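PDB 5OL0: putative silent information regulator 2 from Leishmania infantum, which probably acts as a zinc-containing, NAD-dependent protein deacetylase of the sirtuin family that removes acetyl groups from lysine side chains and may regulate gene expression. Local coordinates for residues Arg54-Thr58 with Gly59-Asn63; Phe200-Leu204 with His205-Pro209; Gln12-Leu16 with Gly17-Leu21. All coordinates share one frame; numbering follows the deposited sequence.

Contact 1: residues Arg54-Thr58 with Gly59-Asn63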
ATOM      1  N   ARG A  54       2.127  16.207   1.199  1.00 49.29           N
ATOM      2  CA  ARG A  54       2.761  16.959   2.272  1.00 47.93           C
ATOM      3  C   ARG A  54       3.902  17.835   1.813  1.00 47.91           C
ATOM      4  O   ARG A  54       4.424  18.626   2.622  1.00 45.91           O
ATOM      5  CB  ARG A  54       3.262  16.006   3.368  1.00 49.29           C
ATOM      6  CG  ARG A  54       2.185  15.286   4.203  1.00 53.76           C
ATOM      7  CD  ARG A  54       2.827  14.209   5.083  1.00 57.72           C
ATOM      8  NE  ARG A  54       3.736  13.360   4.284  1.00 63.44           N
ATOM      9  CZ  ARG A  54       4.633  12.489   4.771  1.00 65.03           C
ATOM     10  NH1 ARG A  54       5.404  11.793   3.925  1.00 62.16           N
ATOM     11  NH2 ARG A  54       4.777  12.309   6.083  1.00 62.36           N
ATOM     12  N   SER A  55       4.291  17.702   0.541  1.00 45.61           N
ATOM     13  CA  SER A  55       5.421  18.410  -0.015  1.00 44.89           C
ATOM     14  C   SER A  55       5.053  19.801  -0.550  1.00 44.36           C
ATOM     15  O   SER A  55       4.322  19.895  -1.537  1.00 43.58           O
ATOM     16  CB  SER A  55       6.021  17.598  -1.169  1.00 52.48           C
ATOM     17  OG  SER A  55       6.901  18.441  -1.893  1.00 59.65           O
ATOM     18  N   PRO A  56       5.589  20.876   0.062  1.00 41.45           N
ATOM     19  CA  PRO A  56       5.254  22.259  -0.335  1.00 51.02           C
ATOM     20  C   PRO A  56       5.438  22.703  -1.790  1.00 54.04           C
ATOM     21  O   PRO A  56       4.607  23.430  -2.286  1.00 75.34           O
ATOM     22  CB  PRO A  56       6.099  23.110   0.625  1.00 44.83           C
ATOM     23  CG  PRO A  56       6.042  22.301   1.886  1.00 42.70           C
ATOM     24  CD  PRO A  56       6.228  20.875   1.402  1.00 44.17           C
ATOM     25  N   ASP A  57       6.446  22.249  -2.505  1.00 63.41           N
ATOM     26  CA  ASP A  57       6.516  22.647  -3.938  1.00 69.08           C
ATOM     27  C   ASP A  57       5.648  21.745  -4.924  1.00 67.55           C
ATOM     28  O   ASP A  57       5.744  21.889  -6.142  1.00 70.98           O
ATOM     29  CB  ASP A  57       7.989  22.870  -4.384  1.00 69.98           C
ATOM     30  CG  ASP A  57       8.899  21.662  -4.111  1.00 74.96           C
ATOM     31  OD1 ASP A  57       8.429  20.513  -4.282  1.00 75.39           O
ATOM     32  OD2 ASP A  57      10.089  21.858  -3.752  1.00 72.20           O
ATOM     33  N   THR A  58       4.788  20.855  -4.405  1.00 63.08           N
ATOM     34  CA  THR A  58       3.811  20.136  -5.242  1.00 60.96           C
ATOM     35  C   THR A  58       2.563  20.981  -5.569  1.00 63.25           C
ATOM     36  O   THR A  58       2.194  21.944  -4.855  1.00 52.80           O
ATOM     37  CB  THR A  58       3.348  18.752  -4.657  1.00 64.24           C
ATOM     38  OG1 THR A  58       2.664  18.905  -3.393  1.00 56.63           O
ATOM     39  CG2 THR A  58       4.531  17.784  -4.500  1.00 67.08           C
ATOM     40  N   GLY A  59       1.922  20.605  -6.680  1.00 61.48           N
ATOM     41  CA  GLY A  59       0.653  21.155  -7.066  1.00 55.96           C
ATOM     42  C   GLY A  59      -0.378  20.676  -6.082  1.00 57.43           C
ATOM     43  O   GLY A  59      -1.233  21.442  -5.666  1.00 61.46           O
ATOM     44  N   ILE A  60      -0.288  19.408  -5.686  1.00 61.39           N
ATOM     45  CA  ILE A  60      -1.242  18.859  -4.736  1.00 65.64           C
ATOM     46  C   ILE A  60      -1.298  19.684  -3.417  1.00 69.82           C
ATOM     47  O   ILE A  60      -2.395  20.019  -2.954  1.00 65.63           O
ATOM     48  CB  ILE A  60      -1.050  17.320  -4.521  1.00 65.20           C
ATOM     49  CG1 ILE A  60      -2.226  16.740  -3.758  1.00 65.22           C
ATOM     50  CG2 ILE A  60       0.227  16.968  -3.783  1.00 65.78           C
ATOM     51  CD1 ILE A  60      -3.480  16.691  -4.594  1.00 72.03           C
ATOM     52  N   TYR A  61      -0.141  20.049  -2.851  1.00 60.39           N
ATOM     53  CA  TYR A  61      -0.089  20.871  -1.601  1.00 58.60           C
ATOM     54  C   TYR A  61      -0.711  22.301  -1.746  1.00 61.43           C
ATOM     55  O   TYR A  61      -1.475  22.790  -0.856  1.00 44.88           O
ATOM     56  CB  TYR A  61       1.360  20.943  -1.155  1.00 51.93           C
ATOM     57  CG  TYR A  61       1.638  21.763   0.061  1.00 51.29           C
ATOM     58  CD1 TYR A  61       1.839  23.159  -0.029  1.00 46.45           C
ATOM     59  CD2 TYR A  61       1.767  21.150   1.305  1.00 51.83           C
ATOM     60  CE1 TYR A  61       2.153  23.904   1.106  1.00 46.89           C
ATOM     61  CE2 TYR A  61       2.064  21.878   2.435  1.00 50.09           C
ATOM     62  CZ  TYR A  61       2.263  23.248   2.331  1.00 49.28           C
ATOM     63  OH  TYR A  61       2.547  23.943   3.471  1.00 51.06           O
ATOM     64  N   ALA A  62      -0.383  22.944  -2.876  1.00 63.32           N
ATOM     65  CA  ALA A  62      -0.883  24.296  -3.222  1.00 75.57           C
ATOM     66  C   ALA A  62      -2.405  24.377  -3.134  1.00 79.68           C
ATOM     67  O   ALA A  62      -2.965  25.266  -2.500  1.00 86.92           O
ATOM     68  CB  ALA A  62      -0.425  24.684  -4.628  1.00 77.68           C
ATOM     69  N   ASN A  63      -3.048  23.413  -3.776  1.00 87.67           N
ATOM     70  CA  ASN A  63      -4.490  23.212  -3.712  1.00 86.44           C
ATOM     71  C   ASN A  63      -5.019  23.156  -2.257  1.00 85.72           C
ATOM     72  O   ASN A  63      -5.825  24.012  -1.869  1.00 94.66           O
ATOM     73  CB  ASN A  63      -4.821  21.921  -4.479  1.00 90.09           C
ATOM     74  CG  ASN A  63      -6.298  21.750  -4.779  1.00 94.30           C
ATOM     75  OD1 ASN A  63      -7.173  22.392  -4.184  1.00101.37           O
ATOM     76  ND2 ASN A  63      -6.583  20.856  -5.712  1.00 83.92           N
TER
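Tyr61 reaches back from the first turn of its helix over the loop residues Ser55 and Pro56. Its CB lies 3.2 Å from Ser55 O and close beside Thr58 OG1. With CG anti to the backbone N (chi1 178°), the ring leads from there across Pro56. Pro56 CA sits over one face, a CH-pi contact 3.6 Å from the ring centroid and 16° off its normal, shifted toward the rim on the CD1 side. Further out, CZ meets Pro56 CG at 3.9 Å, the two side chains crossing obliquely, while CD2 and CE2 lie near Arg54 O. At the tip, Tyr61 OH still has Pro56 CG as its neighbour, at 4.2 Å. Beside the root of this side chain is a helix N-cap: Thr58, which closes a type I beta turn begun at Ser55, precedes helix 59-67 and accepts from Tyr61 N through OG1 (3.1 Å). The same hydroxyl donates to Ser55 O at 2.7 Å, in the carbonyl plane; Ser55 O also accepts from Thr58 N, which ties the turn to the capping hydroxyl. Chi1 of 63° sets OG1 between the backbone N and the carbonyl carbon, where it meets Tyr61 N and Ser55 O; Asp52 O is a further hydrogen-bond partner. The remainder of the Ile60 side chain, beyond CG2 against this OG1, turns away to pack on Ile91 and Leu95 of helix 85-95.

Contact 2: residues Phe200-Leu204 with His205-Pro209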
ATOM      1  N   PHE A 200      -9.688  -7.776   2.438  1.00 36.01           N
ATOM      2  CA  PHE A 200      -8.817  -7.316   3.544  1.00 31.44           C
ATOM      3  C   PHE A 200      -9.009  -8.165   4.777  1.00 29.34           C
ATOM      4  O   PHE A 200      -8.048  -8.636   5.391  1.00 30.82           O
ATOM      5  CB  PHE A 200      -9.046  -5.846   3.903  1.00 30.31           C
ATOM      6  CG  PHE A 200      -8.369  -5.482   5.155  1.00 26.66           C
ATOM      7  CD1 PHE A 200      -7.014  -5.246   5.165  1.00 28.14           C
ATOM      8  CD2 PHE A 200      -9.051  -5.545   6.365  1.00 28.29           C
ATOM      9  CE1 PHE A 200      -6.359  -4.976   6.334  1.00 27.88           C
ATOM     10  CE2 PHE A 200      -8.402  -5.258   7.536  1.00 29.17           C
ATOM     11  CZ  PHE A 200      -7.057  -4.967   7.529  1.00 30.20           C
ATOM     12  N   PHE A 201     -10.263  -8.417   5.138  1.00 31.02           N
ATOM     13  CA  PHE A 201     -10.545  -9.230   6.345  1.00 32.73           C
ATOM     14  C   PHE A 201     -10.135 -10.709   6.216  1.00 30.41           C
ATOM     15  O   PHE A 201      -9.698 -11.324   7.194  1.00 30.66           O
ATOM     16  CB  PHE A 201     -12.014  -9.039   6.769  1.00 35.41           C
ATOM     17  CG  PHE A 201     -12.285  -7.624   7.186  1.00 35.15           C
ATOM     18  CD1 PHE A 201     -11.807  -7.178   8.411  1.00 34.63           C
ATOM     19  CD2 PHE A 201     -12.905  -6.724   6.319  1.00 33.47           C
ATOM     20  CE1 PHE A 201     -11.950  -5.849   8.780  1.00 38.49           C
ATOM     21  CE2 PHE A 201     -13.065  -5.394   6.683  1.00 39.26           C
ATOM     22  CZ  PHE A 201     -12.582  -4.956   7.931  1.00 37.28           C
ATOM     23  N   ASP A 202     -10.222 -11.213   4.997  1.00 33.71           N
ATOM     24  CA  ASP A 202      -9.672 -12.568   4.638  1.00 37.17           C
ATOM     25  C   ASP A 202      -8.174 -12.610   4.943  1.00 32.36           C
ATOM     26  O   ASP A 202      -7.673 -13.481   5.653  1.00 33.92           O
ATOM     27  CB  ASP A 202      -9.926 -12.792   3.144  1.00 39.93           C
ATOM     28  CG  ASP A 202      -9.559 -14.180   2.687  1.00 47.04           C
ATOM     29  OD1 ASP A 202     -10.335 -15.101   2.980  1.00 56.48           O
ATOM     30  OD2 ASP A 202      -8.476 -14.364   2.077  1.00 47.98           O
ATOM     31  N   ALA A 203      -7.479 -11.575   4.483  1.00 31.22           N
ATOM     32  CA  ALA A 203      -6.074 -11.486   4.740  1.00 33.24           C
ATOM     33  C   ALA A 203      -5.745 -11.343   6.224  1.00 28.95           C
ATOM     34  O   ALA A 203      -4.895 -12.021   6.713  1.00 27.85           O
ATOM     35  CB  ALA A 203      -5.464 -10.382   3.911  1.00 32.70           C
ATOM     36  N   LEU A 204      -6.471 -10.506   6.942  1.00 31.50           N
ATOM     37  CA  LEU A 204      -6.215 -10.319   8.387  1.00 32.15           C
ATOM     38  C   LEU A 204      -6.471 -11.536   9.274  1.00 33.34           C
ATOM     39  O   LEU A 204      -5.720 -11.808  10.225  1.00 31.91           O
ATOM     40  CB  LEU A 204      -7.102  -9.182   8.913  1.00 31.57           C
ATOM     41  CG  LEU A 204      -6.915  -8.754  10.392  1.00 34.58           C
ATOM     42  CD1 LEU A 204      -5.589  -8.058  10.554  1.00 33.43           C
ATOM     43  CD2 LEU A 204      -8.084  -7.860  10.872  1.00 34.63           C
ATOM     44  N   HIS A 205      -7.581 -12.214   8.997  1.00 34.24           N
ATOM     45  CA  HIS A 205      -8.018 -13.341   9.807  1.00 37.66           C
ATOM     46  C   HIS A 205      -7.363 -14.618   9.360  1.00 36.54           C
ATOM     47  O   HIS A 205      -7.149 -15.453  10.191  1.00 42.55           O
ATOM     48  CB  HIS A 205      -9.560 -13.528   9.727  1.00 41.09           C
ATOM     49  CG  HIS A 205     -10.315 -12.367  10.249  1.00 44.92           C
ATOM     50  ND1 HIS A 205     -11.498 -11.940   9.688  1.00 51.00           N
ATOM     51  CD2 HIS A 205     -10.003 -11.468  11.213  1.00 48.54           C
ATOM     52  CE1 HIS A 205     -11.916 -10.865  10.333  1.00 48.82           C
ATOM     53  NE2 HIS A 205     -11.017 -10.548  11.246  1.00 44.97           N
ATOM     54  N   HIS A 206      -7.071 -14.761   8.059  1.00 40.38           N
ATOM     55  CA  HIS A 206      -6.588 -16.039   7.488  1.00 40.15           C
ATOM     56  C   HIS A 206      -5.179 -16.035   7.026  1.00 38.01           C
ATOM     57  O   HIS A 206      -4.544 -17.030   7.171  1.00 38.52           O
ATOM     58  CB  HIS A 206      -7.472 -16.512   6.322  1.00 36.92           C
ATOM     59  CG  HIS A 206      -8.923 -16.599   6.698  1.00 32.48           C
ATOM     60  ND1 HIS A 206      -9.934 -16.228   5.839  1.00 36.77           N
ATOM     61  CD2 HIS A 206      -9.518 -16.884   7.876  1.00 32.55           C
ATOM     62  CE1 HIS A 206     -11.099 -16.366   6.445  1.00 30.08           C
ATOM     63  NE2 HIS A 206     -10.877 -16.755   7.675  1.00 31.40           N
ATOM     64  N   ASP A 207      -4.688 -14.970   6.398  1.00 36.71           N
ATOM     65  CA  ASP A 207      -3.291 -15.011   5.949  1.00 31.40           C
ATOM     66  C   ASP A 207      -2.347 -14.654   7.075  1.00 30.62           C
ATOM     67  O   ASP A 207      -1.360 -15.345   7.338  1.00 27.07           O
ATOM     68  CB  ASP A 207      -3.071 -14.073   4.785  1.00 34.96           C
ATOM     69  CG  ASP A 207      -3.743 -14.531   3.529  1.00 38.17           C
ATOM     70  OD1 ASP A 207      -3.518 -15.680   3.157  1.00 44.15           O
ATOM     71  OD2 ASP A 207      -4.452 -13.737   2.874  1.00 41.46           O
ATOM     72  N   ALA A 208      -2.560 -13.493   7.698  1.00 32.54           N
ATOM     73  CA  ALA A 208      -1.499 -13.002   8.642  1.00 30.36           C
ATOM     74  C   ALA A 208      -1.216 -13.974   9.776  1.00 32.37           C
ATOM     75  O   ALA A 208      -0.060 -14.148  10.210  1.00 32.53           O
ATOM     76  CB  ALA A 208      -1.884 -11.616   9.171  1.00 33.54           C
ATOM     77  N   PRO A 209      -2.252 -14.693  10.250  1.00 34.28           N
ATOM     78  CA  PRO A 209      -1.927 -15.656  11.311  1.00 37.38           C
ATOM     79  C   PRO A 209      -1.011 -16.828  10.900  1.00 38.18           C
ATOM     80  O   PRO A 209      -0.372 -17.416  11.760  1.00 35.56           O
ATOM     81  CB  PRO A 209      -3.312 -16.120  11.774  1.00 40.62           C
ATOM     82  CG  PRO A 209      -4.131 -14.879  11.625  1.00 42.62           C
ATOM     83  CD  PRO A 209      -3.685 -14.377  10.249  1.00 39.44           C
TER
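Ala203 O is gripped by two backbone donors. Ala208 N reaches it at 2.9 Å, nearly along the C=O axis, and Asp207 N comes in at 3.0 Å from above the carbonyl plane. Asp207 N also makes a weak bond to Asp202 O, whose main donor is His206 N at 2.8 Å. One residue before Asp202, Phe201 O accepts from His205 N, and the His205 ring lies alongside the Phe201 side chain, with CE1 4.0 Å from Phe201 CB. Asp202 extends with CG anti to its backbone N (chi1 -174°), which carries OD1 to the His206 ring. His206 ND1 donates to OD1 at 3.1 Å and 158°; the oxygen lies in the ring plane, yet the ring nitrogen stands above the carboxylate plane, the two planes being 82° apart. The other oxygen, Asp202 OD2, comes within 4.1 Å of Asp207 OD2. Both form salt bridges with Arg122 NH1 of strand 120-125, a shared cation that probably offsets the repulsion between them. Asp207 OD2 also lies against Ala203 CA. Phe201 packs on a basic side chain of the bound peptide. The widening from i+4 to i+5 bonding is that of a pi-type turn, here in the last part of helix 198-207, which lies against the parallel sheet of the sirtuin Rossmann-type domain.

Contact 3: residues Gln12-Leu16 with Gly17-Leu21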
ATOM      1  N   GLN A  12      18.620 -10.606  22.984  1.00 46.62           N
ATOM      2  CA  GLN A  12      18.753  -9.964  21.677  1.00 53.96           C
ATOM      3  C   GLN A  12      19.189 -10.874  20.499  1.00 51.67           C
ATOM      4  O   GLN A  12      19.200 -10.406  19.371  1.00 54.35           O
ATOM      5  CB  GLN A  12      19.728  -8.801  21.798  1.00 57.75           C
ATOM      6  CG  GLN A  12      19.264  -7.756  22.799  1.00 64.69           C
ATOM      7  CD  GLN A  12      20.166  -6.559  22.790  1.00 71.94           C
ATOM      8  OE1 GLN A  12      21.351  -6.648  23.170  1.00 73.32           O
ATOM      9  NE2 GLN A  12      19.632  -5.431  22.321  1.00 69.68           N
ATOM     10  N   GLU A  13      19.533 -12.150  20.715  1.00 40.62           N
ATOM     11  CA  GLU A  13      19.778 -13.048  19.565  1.00 43.94           C
ATOM     12  C   GLU A  13      18.553 -13.013  18.661  1.00 40.75           C
ATOM     13  O   GLU A  13      17.413 -13.359  19.092  1.00 38.77           O
ATOM     14  CB  GLU A  13      19.990 -14.520  19.973  1.00 46.11           C
ATOM     15  CG  GLU A  13      21.392 -14.843  20.409  1.00 58.26           C
ATOM     16  CD  GLU A  13      22.415 -14.691  19.305  1.00 56.47           C
ATOM     17  OE1 GLU A  13      22.104 -14.928  18.103  1.00 61.49           O
ATOM     18  OE2 GLU A  13      23.536 -14.332  19.683  1.00 61.15           O
ATOM     19  N   HIS A  14      18.825 -12.693  17.405  1.00 37.28           N
ATOM     20  CA  HIS A  14      17.806 -12.459  16.416  1.00 35.43           C
ATOM     21  C   HIS A  14      17.327 -13.742  15.727  1.00 34.53           C
ATOM     22  O   HIS A  14      18.107 -14.574  15.275  1.00 37.65           O
ATOM     23  CB  HIS A  14      18.312 -11.463  15.350  1.00 38.21           C
ATOM     24  CG  HIS A  14      17.211 -10.620  14.808  1.00 37.49           C
ATOM     25  ND1 HIS A  14      16.295 -11.123  13.928  1.00 32.88           N
ATOM     26  CD2 HIS A  14      16.801  -9.357  15.109  1.00 35.81           C
ATOM     27  CE1 HIS A  14      15.379 -10.208  13.676  1.00 33.02           C
ATOM     28  NE2 HIS A  14      15.664  -9.127  14.376  1.00 33.29           N
ATOM     29  N   VAL A  15      16.029 -13.849  15.541  1.00 34.30           N
ATOM     30  CA  VAL A  15      15.459 -14.951  14.750  1.00 38.78           C
ATOM     31  C   VAL A  15      16.126 -15.080  13.357  1.00 40.44           C
ATOM     32  O   VAL A  15      16.170 -16.185  12.798  1.00 34.94           O
ATOM     33  CB  VAL A  15      13.924 -14.741  14.626  1.00 44.31           C
ATOM     34  CG1 VAL A  15      13.281 -15.612  13.591  1.00 49.01           C
ATOM     35  CG2 VAL A  15      13.262 -15.020  15.968  1.00 46.88           C
ATOM     36  N   LEU A  16      16.613 -13.971  12.778  1.00 35.38           N
ATOM     37  CA  LEU A  16      17.229 -14.034  11.442  1.00 37.16           C
ATOM     38  C   LEU A  16      18.724 -14.457  11.447  1.00 41.65           C
ATOM     39  O   LEU A  16      19.301 -14.606  10.367  1.00 44.88           O
ATOM     40  CB  LEU A  16      17.087 -12.704  10.691  1.00 29.89           C
ATOM     41  CG  LEU A  16      15.693 -12.278  10.284  1.00 32.29           C
ATOM     42  CD1 LEU A  16      15.758 -10.868   9.689  1.00 35.12           C
ATOM     43  CD2 LEU A  16      15.075 -13.264   9.292  1.00 35.33           C
ATOM     44  N   GLY A  17      19.334 -14.580  12.628  1.00 41.43           N
ATOM     45  CA  GLY A  17      20.763 -14.840  12.757  1.00 44.30           C
ATOM     46  C   GLY A  17      21.423 -13.494  12.679  1.00 43.81           C
ATOM     47  O   GLY A  17      21.608 -12.843  13.678  1.00 51.86           O
ATOM     48  N   GLU A  18      21.721 -13.037  11.468  1.00 48.12           N
ATOM     49  CA  GLU A  18      22.213 -11.676  11.252  1.00 44.33           C
ATOM     50  C   GLU A  18      21.081 -10.825  10.747  1.00 39.87           C
ATOM     51  O   GLU A  18      20.510 -11.143   9.720  1.00 41.70           O
ATOM     52  CB  GLU A  18      23.346 -11.666  10.235  1.00 52.40           C
ATOM     53  CG  GLU A  18      24.579 -12.416  10.692  1.00 59.81           C
ATOM     54  CD  GLU A  18      25.080 -11.879  12.019  1.00 67.46           C
ATOM     55  OE1 GLU A  18      25.533 -10.703  12.047  1.00 72.14           O
ATOM     56  OE2 GLU A  18      24.978 -12.617  13.033  1.00 74.23           O
ATOM     57  N   PRO A  19      20.743  -9.743  11.453  1.00 41.65           N
ATOM     58  CA  PRO A  19      19.588  -8.923  11.039  1.00 42.05           C
ATOM     59  C   PRO A  19      19.949  -7.942   9.900  1.00 35.06           C
ATOM     60  O   PRO A  19      19.927  -6.716  10.068  1.00 37.78           O
ATOM     61  CB  PRO A  19      19.203  -8.189  12.355  1.00 42.28           C
ATOM     62  CG  PRO A  19      20.489  -8.055  13.075  1.00 43.22           C
ATOM     63  CD  PRO A  19      21.265  -9.319  12.770  1.00 41.09           C
ATOM     64  N   THR A  20      20.300  -8.493   8.746  1.00 32.89           N
ATOM     65  CA  THR A  20      20.828  -7.708   7.614  1.00 33.71           C
ATOM     66  C   THR A  20      20.090  -8.184   6.369  1.00 30.82           C
ATOM     67  O   THR A  20      19.403  -9.206   6.386  1.00 32.71           O
ATOM     68  CB  THR A  20      22.324  -7.992   7.394  1.00 34.62           C
ATOM     69  OG1 THR A  20      22.473  -9.376   7.120  1.00 34.63           O
ATOM     70  CG2 THR A  20      23.136  -7.689   8.651  1.00 33.98           C
ATOM     71  N   LEU A  21      20.244  -7.481   5.269  1.00 32.47           N
ATOM     72  CA  LEU A  21      19.556  -7.937   4.044  1.00 31.71           C
ATOM     73  C   LEU A  21      20.076  -9.301   3.605  1.00 32.89           C
ATOM     74  O   LEU A  21      19.299 -10.167   3.138  1.00 28.94           O
ATOM     75  CB  LEU A  21      19.649  -6.862   2.955  1.00 33.19           C
ATOM     76  CG  LEU A  21      18.832  -5.616   3.294  1.00 31.63           C
ATOM     77  CD1 LEU A  21      19.270  -4.480   2.403  1.00 36.23           C
ATOM     78  CD2 LEU A  21      17.342  -5.882   3.165  1.00 33.59           C
TER
HETATM   79  O   HOH W   1      21.327 -12.584  16.245  1.00 41.08           O
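Chi1 of -148° and chi2 of -75° swing the His14 ring back over its own turn, where one edge meets Leu16 N and one face meets Pro19. ND1 accepts from Leu16 N at 3.1 Å, with a nearly straight angle of 169° and the donor in the ring plane. Over the face, Pro19 CB lies 4.0 Å from the ring centroid, a CH-pi contact close to the ring normal. It is displaced toward the CD2 side, whose carbon is its nearest ring atom. Between these residues the chain makes a type I beta turn from His14 to Gly17, closed by Gly17 N donating to His14 O at 2.9 Å. Gly17 has positive phi, which suits a glycine. One water donates to Gly17 O at 2.6 Å and to Glu13 OE1 and accepts from His14 N, joining the residues before the turn to the one that closes it. Pro19 then forms the centre of an inverse gamma turn, and Thr20 caps helix 21-30 by bonding to Gly23 N. Leu16 packs inward on Leu24 and Tyr27 of that helix and on Pro238. His14 NE2 is bonded to Asp279 O, and since ND1 is an acceptor while NE2 faces a carbonyl, the imidazole is probably neutral with its proton on NE2, its rotation fixed from both nitrogens.

Along the chain the order is contact 3, contact 1, contact 2, with none touching another. Contact 3 leads into helix 21-30 near the N-terminus, beside the edge strand 279-282 of the six-stranded parallel sheet. Contact 1 begins helix 59-67, its centre about 36 Å from that of contact 2, across the chain's centre, and about 40 Å from that of contact 3. Contact 2 lies in the last part of helix 198-207, about 26 Å from contact 3 between centres. Contacts 2 and 3 thus adjoin the Rossmann-type sheet, while contact 1 leads from it toward helices 59-67 and 85-95, with Arg54 near the probable NAD-binding residue Glu245; contact 2 touches the bound peptide.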